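Long-range contacts in putative sensory box/GGDEF family protein (Vibrio parahaemolyticus, PDB 3LID), which probably makes cyclic di-GMP from two GTP as a membrane signalling protein, of which this chain is the extracellular sensor domain with the PDC fold: residues R111-R116 and E136-K141; K195-F199 and Y210-I214. All coordinates share one frame; numbering follows the deposited sequence.

Contact 1: R111-R116 and E136-K141; sequences RDKSAR and ELERDK. With PO4 (phosphate ion), chain C.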
ATOM      1  N   ARG A 111      -4.878   9.620 -20.074  1.00 17.27           N
ATOM      2  CA  ARG A 111      -6.017   8.761 -20.447  1.00 17.30           C
ATOM      3  C   ARG A 111      -7.292   9.198 -19.772  1.00 17.85           C
ATOM      4  O   ARG A 111      -7.295   9.928 -18.768  1.00 18.46           O
ATOM      5  CB  ARG A 111      -5.763   7.344 -19.945  1.00 17.22           C
ATOM      6  CG  ARG A 111      -4.673   6.588 -20.713  1.00 21.41           C
ATOM      7  CD  ARG A 111      -3.261   6.774 -20.111  1.00 22.10           C
ATOM      8  NE  ARG A 111      -3.086   6.777 -18.632  1.00 22.16           N
ATOM      9  CZ  ARG A 111      -2.740   5.742 -17.856  1.00 24.02           C
ATOM     10  NH1 ARG A 111      -2.521   4.505 -18.349  1.00 25.95           N
ATOM     11  NH2 ARG A 111      -2.612   5.948 -16.572  1.00 20.94           N
ATOM     12  N   ASP A 112      -8.402   8.754 -20.376  1.00 17.54           N
ATOM     13  CA  ASP A 112      -9.709   8.976 -19.744  1.00 16.69           C
ATOM     14  C   ASP A 112      -9.978   7.843 -18.741  1.00 15.55           C
ATOM     15  O   ASP A 112     -10.146   6.683 -19.137  1.00 16.48           O
ATOM     16  CB  ASP A 112     -10.744   8.880 -20.896  1.00 17.99           C
ATOM     17  CG  ASP A 112     -12.146   8.954 -20.421  1.00 25.88           C
ATOM     18  OD1 ASP A 112     -12.437   9.026 -19.204  1.00 23.23           O
ATOM     19  OD2 ASP A 112     -12.982   8.998 -21.335  1.00 30.22           O
ATOM     20  N   LYS A 113     -10.022   8.185 -17.432  1.00 16.93           N
ATOM     21  CA  LYS A 113     -10.179   7.211 -16.352  1.00 14.96           C
ATOM     22  C   LYS A 113     -11.600   7.168 -15.849  1.00 16.66           C
ATOM     23  O   LYS A 113     -11.897   6.623 -14.775  1.00 15.83           O
ATOM     24  CB  LYS A 113      -9.265   7.576 -15.200  1.00 14.59           C
ATOM     25  CG  LYS A 113      -7.832   7.388 -15.585  1.00 16.06           C
ATOM     26  CD  LYS A 113      -7.408   5.889 -15.518  1.00 14.83           C
ATOM     27  CE  LYS A 113      -6.020   5.719 -16.112  1.00 15.04           C
ATOM     28  NZ  LYS A 113      -5.474   4.297 -15.854  1.00 16.47           N
ATOM     29  N   SER A 114     -12.508   7.791 -16.627  1.00 18.03           N
ATOM     30  CA  SER A 114     -13.864   7.906 -16.114  1.00 17.81           C
ATOM     31  C   SER A 114     -14.620   6.597 -15.877  1.00 18.25           C
ATOM     32  O   SER A 114     -15.616   6.618 -15.083  1.00 18.38           O
ATOM     33  CB  SER A 114     -14.680   8.857 -16.982  1.00 16.45           C
ATOM     34  OG  SER A 114     -14.853   8.252 -18.262  1.00 20.93           O
ATOM     35  N   ALA A 115     -14.207   5.488 -16.506  1.00 17.10           N
ATOM     36  CA  ALA A 115     -14.897   4.199 -16.300  1.00 18.61           C
ATOM     37  C   ALA A 115     -14.452   3.490 -15.008  1.00 19.27           C
ATOM     38  O   ALA A 115     -15.122   2.549 -14.551  1.00 19.54           O
ATOM     39  CB  ALA A 115     -14.651   3.273 -17.459  1.00 19.11           C
ATOM     40  N   ARG A 116     -13.393   3.987 -14.369  1.00 15.46           N
ATOM     41  CA  ARG A 116     -12.873   3.309 -13.196  1.00 17.08           C
ATOM     42  C   ARG A 116     -13.727   3.559 -11.981  1.00 16.54           C
ATOM     43  O   ARG A 116     -14.180   4.676 -11.736  1.00 15.80           O
ATOM     44  CB  ARG A 116     -11.484   3.817 -12.894  1.00 16.95           C
ATOM     45  CG  ARG A 116     -10.441   3.279 -13.981  1.00 16.53           C
ATOM     46  CD  ARG A 116     -10.289   1.755 -14.000  1.00 19.21           C
ATOM     47  NE  ARG A 116      -9.588   1.263 -12.758  1.00 17.15           N
ATOM     48  CZ  ARG A 116      -8.262   1.337 -12.567  1.00 17.80           C
ATOM     49  NH1 ARG A 116      -7.433   1.906 -13.501  1.00 15.37           N
ATOM     50  NH2 ARG A 116      -7.735   0.868 -11.378  1.00 17.81           N
ATOM     51  N   GLU A 136      -5.824  -1.785  -5.000  1.00 14.90           N
ATOM     52  CA  GLU A 136      -6.290  -2.331  -6.295  1.00 15.00           C
ATOM     53  C   GLU A 136      -5.166  -2.157  -7.283  1.00 14.85           C
ATOM     54  O   GLU A 136      -4.421  -1.133  -7.260  1.00 14.86           O
ATOM     55  CB  GLU A 136      -7.489  -1.494  -6.752  1.00 17.91           C
ATOM     56  CG  GLU A 136      -7.987  -1.834  -8.116  1.00 18.94           C
ATOM     57  CD  GLU A 136      -9.234  -0.977  -8.384  1.00 21.19           C
ATOM     58  OE1 GLU A 136     -10.306  -1.293  -7.853  1.00 18.59           O
ATOM     59  OE2 GLU A 136      -9.158   0.022  -9.115  1.00 21.66           O
ATOM     60  N   LEU A 137      -5.019  -3.160  -8.140  1.00 13.82           N
ATOM     61  CA  LEU A 137      -3.875  -3.128  -9.102  1.00 13.38           C
ATOM     62  C   LEU A 137      -4.092  -1.984 -10.104  1.00 14.82           C
ATOM     63  O   LEU A 137      -5.215  -1.675 -10.503  1.00 15.77           O
ATOM     64  CB  LEU A 137      -3.874  -4.447  -9.894  1.00 14.43           C
ATOM     65  CG  LEU A 137      -3.615  -5.651  -8.981  1.00 14.60           C
ATOM     66  CD1 LEU A 137      -3.760  -7.012  -9.667  1.00 15.41           C
ATOM     67  CD2 LEU A 137      -2.199  -5.547  -8.444  1.00 14.91           C
ATOM     68  N   GLU A 138      -2.994  -1.388 -10.517  1.00 14.28           N
ATOM     69  CA  GLU A 138      -3.044  -0.364 -11.603  1.00 13.84           C
ATOM     70  C   GLU A 138      -3.421  -0.936 -12.977  1.00 14.91           C
ATOM     71  O   GLU A 138      -3.074  -2.093 -13.291  1.00 14.55           O
ATOM     72  CB  GLU A 138      -1.714   0.279 -11.713  1.00 15.42           C
ATOM     73  CG  GLU A 138      -1.466   1.160 -10.452  1.00 16.94           C
ATOM     74  CD  GLU A 138      -0.160   1.979 -10.496  1.00 20.17           C
ATOM     75  OE1 GLU A 138       0.724   1.642 -11.272  1.00 22.30           O
ATOM     76  OE2 GLU A 138       0.026   3.016  -9.739  1.00 25.70           O
ATOM     77  N   ARG A 139      -4.111  -0.111 -13.756  1.00 16.25           N
ATOM     78  CA  ARG A 139      -4.446  -0.509 -15.134  1.00 15.04           C
ATOM     79  C   ARG A 139      -4.155   0.654 -16.105  1.00 16.28           C
ATOM     80  O   ARG A 139      -4.127   1.832 -15.706  1.00 16.10           O
ATOM     81  CB  ARG A 139      -5.954  -0.824 -15.231  1.00 15.61           C
ATOM     82  CG  ARG A 139      -6.321  -2.143 -14.449  1.00 18.49           C
ATOM     83  CD  ARG A 139      -7.836  -2.520 -14.502  1.00 19.40           C
ATOM     84  NE  ARG A 139      -7.979  -3.806 -13.782  1.00 18.53           N
ATOM     85  CZ  ARG A 139      -8.074  -5.029 -14.282  1.00 20.47           C
ATOM     86  NH1 ARG A 139      -8.073  -5.284 -15.607  1.00 20.92           N
ATOM     87  NH2 ARG A 139      -8.204  -6.061 -13.400  1.00 20.76           N
ATOM     88  N   ASP A 140      -3.995   0.271 -17.391  1.00 16.34           N
ATOM     89  CA  ASP A 140      -3.838   1.231 -18.539  1.00 16.43           C
ATOM     90  C   ASP A 140      -4.904   0.791 -19.531  1.00 15.64           C
ATOM     91  O   ASP A 140      -4.855  -0.345 -20.015  1.00 16.88           O
ATOM     92  CB  ASP A 140      -2.498   0.995 -19.271  1.00 18.63           C
ATOM     93  CG  ASP A 140      -1.284   1.239 -18.448  1.00 27.20           C
ATOM     94  OD1 ASP A 140      -1.258   2.181 -17.607  1.00 27.13           O
ATOM     95  OD2 ASP A 140      -0.260   0.540 -18.732  1.00 28.41           O
ATOM     96  N   LYS A 141      -5.834   1.704 -19.864  1.00 16.48           N
ATOM     97  CA  LYS A 141      -6.958   1.402 -20.795  1.00 17.96           C
ATOM     98  C   LYS A 141      -7.638   0.105 -20.405  1.00 18.16           C
ATOM     99  O   LYS A 141      -7.902  -0.794 -21.247  1.00 19.09           O
ATOM    100  CB  LYS A 141      -6.392   1.364 -22.224  1.00 19.05           C
ATOM    101  CG  LYS A 141      -6.011   2.793 -22.637  1.00 25.30           C
ATOM    102  CD  LYS A 141      -5.288   2.793 -23.975  1.00 36.81           C
ATOM    103  CE  LYS A 141      -5.943   3.802 -24.846  1.00 42.77           C
ATOM    104  NZ  LYS A 141      -7.233   3.106 -25.086  1.00 44.56           N
TER
HETATM  105  P   PO4 C 321      -4.509   3.641 -12.177  1.00 15.25           P
HETATM  106  O1  PO4 C 321      -3.085   3.725 -12.758  1.00 15.66           O
HETATM  107  O2  PO4 C 321      -5.333   4.515 -13.132  1.00 14.86           O
HETATM  108  O3  PO4 C 321      -4.595   4.219 -10.793  1.00 15.83           O
HETATM  109  O4  PO4 C 321      -5.015   2.203 -12.210  1.00 15.42           O
HETATM  110  O   HOH W   1      -1.925   3.518 -15.172  1.00 21.33           O
HETATM  111  O   HOH W   2     -11.296   1.325  -9.934  1.00 18.05           O

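Contact 2: K195-F199 and Y210-I214; sequences KHKGF and YGDII. With EDO (1,2-ethanediol), chain H.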
ATOM      1  N   LYS A 195      -5.421  -9.373   2.933  1.00 14.56           N
ATOM      2  CA  LYS A 195      -6.538  -8.469   2.978  1.00 15.79           C
ATOM      3  C   LYS A 195      -7.737  -9.025   3.712  1.00 16.98           C
ATOM      4  O   LYS A 195      -7.783 -10.216   4.050  1.00 17.16           O
ATOM      5  CB  LYS A 195      -7.030  -8.214   1.522  1.00 16.77           C
ATOM      6  CG  LYS A 195      -5.901  -7.416   0.790  1.00 16.69           C
ATOM      7  CD  LYS A 195      -6.564  -6.880  -0.542  1.00 17.57           C
ATOM      8  CE  LYS A 195      -6.793  -8.098  -1.471  1.00 17.92           C
ATOM      9  NZ  LYS A 195      -7.427  -7.555  -2.850  1.00 18.18           N
ATOM     10  N   HIS A 196      -8.699  -8.178   3.931  1.00 18.08           N
ATOM     11  CA  HIS A 196      -9.942  -8.548   4.614  1.00 20.16           C
ATOM     12  C   HIS A 196     -10.636  -9.722   3.910  1.00 20.76           C
ATOM     13  O   HIS A 196     -11.353 -10.572   4.561  1.00 19.75           O
ATOM     14  CB  HIS A 196     -10.821  -7.298   4.556  1.00 20.94           C
ATOM     15  CG  HIS A 196     -12.196  -7.486   5.081  1.00 28.14           C
ATOM     16  ND1 HIS A 196     -12.441  -7.885   6.378  1.00 27.03           N
ATOM     17  CD2 HIS A 196     -13.406  -7.294   4.496  1.00 33.54           C
ATOM     18  CE1 HIS A 196     -13.745  -7.965   6.561  1.00 32.76           C
ATOM     19  NE2 HIS A 196     -14.356  -7.609   5.443  1.00 35.82           N
ATOM     20  N   LYS A 197     -10.481  -9.762   2.577  1.00 20.35           N
ATOM     21  CA  LYS A 197     -11.023 -10.893   1.782  1.00 19.58           C
ATOM     22  C   LYS A 197     -10.213 -12.164   1.816  1.00 19.16           C
ATOM     23  O   LYS A 197     -10.642 -13.141   1.207  1.00 22.33           O
ATOM     24  CB  LYS A 197     -11.097 -10.520   0.304  1.00 19.96           C
ATOM     25  CG  LYS A 197      -9.578 -10.405  -0.320  1.00 14.58           C
ATOM     26  CD  LYS A 197     -10.301  -9.956  -1.771  1.00 18.33           C
ATOM     27  CE  LYS A 197     -11.511  -9.102  -1.633  1.00 32.21           C
ATOM     28  NZ  LYS A 197     -12.837  -9.361  -2.522  1.00 37.23           N
ATOM     29  N   GLY A 198      -9.068 -12.201   2.506  1.00 18.30           N
ATOM     30  CA  GLY A 198      -8.267 -13.423   2.639  1.00 18.09           C
ATOM     31  C   GLY A 198      -7.109 -13.630   1.676  1.00 16.93           C
ATOM     32  O   GLY A 198      -6.258 -14.458   1.865  1.00 17.79           O
ATOM     33  N   PHE A 199      -7.029 -12.773   0.626  1.00 18.63           N
ATOM     34  CA  PHE A 199      -5.982 -12.951  -0.326  1.00 16.76           C
ATOM     35  C   PHE A 199      -4.752 -12.124   0.036  1.00 17.49           C
ATOM     36  O   PHE A 199      -4.876 -11.102   0.734  1.00 18.25           O
ATOM     37  CB  PHE A 199      -6.502 -12.514  -1.731  1.00 17.47           C
ATOM     38  CG  PHE A 199      -7.514 -13.499  -2.302  1.00 14.67           C
ATOM     39  CD1 PHE A 199      -7.049 -14.707  -2.803  1.00 16.26           C
ATOM     40  CD2 PHE A 199      -8.831 -13.169  -2.334  1.00 17.50           C
ATOM     41  CE1 PHE A 199      -8.012 -15.628  -3.339  1.00 19.61           C
ATOM     42  CE2 PHE A 199      -9.814 -14.111  -2.872  1.00 21.62           C
ATOM     43  CZ  PHE A 199      -9.297 -15.303  -3.354  1.00 18.03           C
ATOM     44  N   TYR A 210      -2.325 -11.992  -4.876  1.00 21.69           N
ATOM     45  CA  TYR A 210      -3.421 -11.493  -5.715  1.00 22.60           C
ATOM     46  C   TYR A 210      -4.231 -12.632  -6.328  1.00 24.63           C
ATOM     47  O   TYR A 210      -4.665 -12.565  -7.518  1.00 23.22           O
ATOM     48  CB  TYR A 210      -2.927 -10.599  -6.880  1.00 23.49           C
ATOM     49  CG  TYR A 210      -1.728  -9.776  -6.556  1.00 20.89           C
ATOM     50  CD1 TYR A 210      -1.748  -8.865  -5.476  1.00 21.64           C
ATOM     51  CD2 TYR A 210      -0.589  -9.793  -7.377  1.00 21.02           C
ATOM     52  CE1 TYR A 210      -0.614  -8.078  -5.209  1.00 19.44           C
ATOM     53  CE2 TYR A 210       0.531  -9.018  -7.112  1.00 19.39           C
ATOM     54  CZ  TYR A 210       0.495  -8.129  -6.048  1.00 17.62           C
ATOM     55  OH  TYR A 210       1.558  -7.359  -5.728  1.00 20.38           O
ATOM     56  N   GLY A 211      -4.575 -13.583  -5.451  1.00 23.77           N
ATOM     57  CA  GLY A 211      -5.387 -14.736  -5.885  1.00 24.27           C
ATOM     58  C   GLY A 211      -6.792 -14.361  -6.231  1.00 24.39           C
ATOM     59  O   GLY A 211      -7.531 -15.215  -6.742  1.00 25.99           O
ATOM     60  N   ASP A 212      -7.235 -13.152  -5.918  1.00 21.93           N
ATOM     61  CA  ASP A 212      -8.562 -12.693  -6.264  1.00 22.69           C
ATOM     62  C   ASP A 212      -8.554 -12.206  -7.728  1.00 23.64           C
ATOM     63  O   ASP A 212      -9.593 -11.998  -8.330  1.00 25.68           O
ATOM     64  CB  ASP A 212      -9.135 -11.612  -5.306  1.00 23.05           C
ATOM     65  CG  ASP A 212      -8.078 -10.534  -4.898  1.00 18.58           C
ATOM     66  OD1 ASP A 212      -6.873 -10.713  -5.207  1.00 21.90           O
ATOM     67  OD2 ASP A 212      -8.520  -9.581  -4.273  1.00 22.33           O
ATOM     68  N   ILE A 213      -7.364 -12.035  -8.244  1.00 24.57           N
ATOM     69  CA  ILE A 213      -7.190 -11.521  -9.650  1.00 26.52           C
ATOM     70  C   ILE A 213      -6.589 -12.546 -10.578  1.00 27.57           C
ATOM     71  O   ILE A 213      -6.998 -12.586 -11.725  1.00 29.89           O
ATOM     72  CB  ILE A 213      -6.242 -10.300  -9.669  1.00 26.53           C
ATOM     73  CG1 ILE A 213      -6.741  -9.221  -8.698  1.00 24.14           C
ATOM     74  CG2 ILE A 213      -6.187  -9.670 -11.124  1.00 28.46           C
ATOM     75  CD1 ILE A 213      -8.154  -8.728  -8.817  1.00 25.50           C
ATOM     76  N   ILE A 214      -5.599 -13.309 -10.134  1.00 29.07           N
ATOM     77  CA  ILE A 214      -4.873 -14.279 -10.931  1.00 30.71           C
ATOM     78  C   ILE A 214      -5.411 -15.667 -10.661  1.00 34.37           C
ATOM     79  O   ILE A 214      -5.177 -16.222  -9.565  1.00 31.61           O
ATOM     80  CB  ILE A 214      -3.371 -14.213 -10.572  1.00 31.79           C
ATOM     81  CG1 ILE A 214      -2.841 -12.801 -10.759  1.00 29.98           C
ATOM     82  CG2 ILE A 214      -2.454 -15.231 -11.297  1.00 31.66           C
ATOM     83  CD1 ILE A 214      -1.416 -12.835 -10.620  1.00 34.96           C
TER
HETATM   84  C1  EDO H   5      -5.270  -7.470  -5.724  1.00 19.71           C
HETATM   85  O1  EDO H   5      -5.231  -8.507  -4.665  1.00 19.81           O
HETATM   86  C2  EDO H   5      -4.782  -6.168  -5.118  1.00 16.55           C
HETATM   87  O2  EDO H   5      -5.768  -5.689  -4.192  1.00 19.35           O

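Contact 1: R111-R116 and E136-K141
R116 reaches E136 and a bound phosphate, both near its guanidinium plane, from two different edges: NH2 on the NE side to E136, the NH1/NH2 edge to the ion. Its chain bends back at both chi2 (-63°) and chi3 (-70°), leaving R139 CG above one face of the head, toward its rim. R116 NH2 gives a nearly straight salt bridge to the anti side of E136 OE2 (2.8 Å, 165°), while R116 NH1 bonds phosphate O4 at 2.8 Å. NH2 adds a weak bond to O4, and R139 N completes the grip on O4 at 2.9 Å. A water bonded to E136 OE2 is weakly held by R116 NE. K113, folded at chi2 and then extended, sends NZ to phosphate O2 at 2.7 Å. Bent at chi2 and chi3, R111 brings NH1 in a salt bridge to D140 OD1, from above the carboxylate plane, at 2.7 Å; E91 takes its NE. A second water accepts from R111 NH2. Y118 and N171 also bond the ion. Probably drawn from the crystallisation liquor, the phosphate sits among R83, K113, R116 and R153; E136 and D140 would offset part of that charge, consistent with a site suited to an anionic ligand.

Contact 2: K195-F199 and Y210-I214
D212 lies between the F199 ring and the K195 ammonium, and its side chain can be followed outward. CB sits over one face of the ring, 3.8 Å from its centroid and 30° off the normal, a CH-pi contact; D212 N lies over the middle of the same face. With chi1 at 42°, CG stands between the backbone N and the carbonyl carbon, and the carboxylate runs nearly parallel to the ring, the planes 16° apart. D212 OD1 accepts a hydrogen bond from O1 of a bound ethanediol at 2.8 Å. D212 OD2 takes the salt bridge from K195 NZ on its syn lone pair, at 2.7 Å, and the K197 chain crosses at about a right angle, with CD near OD2. K195 comes from the opposite direction, and its NZ also bonds both hydroxyls of the diol, which is hydrogen-bonded to I135 O too. Beyond the aspartate, F199 covers G211 as well, with F199 CE1 3.4 Å from G211 C. The bonds G198 N to K195 O and K195 N to F199 O define a 3:5 beta hairpin, type I turn with G1 bulge, joining strands 189-195 and 200-202 and packed on the loop after strand 200-202 in this PDC-fold sensor domain.

How the contacts relate
From the N terminus the chain runs through the long helix 9-45 into the first antiparallel sheet. Contact 1 closes the excursion that leaves strand 103-106, passes through helix 117-124 and returns on strand 131-140, which lies next to the edge strand 143-144, at the other end of the sheet from strand 103-106. After strands 150-160 and 163-173 and helix 174-181 the chain enters the second sheet, where contact 2 closes a short loop around strand 200-202. The two closures follow one another in series, neither enclosing nor crossing the other, with centres about 20 Å apart. They still meet: L137 CD1 packs on I213 CG1 at 3.8 Å, joining strand 131-140 to the loop after strand 200-202.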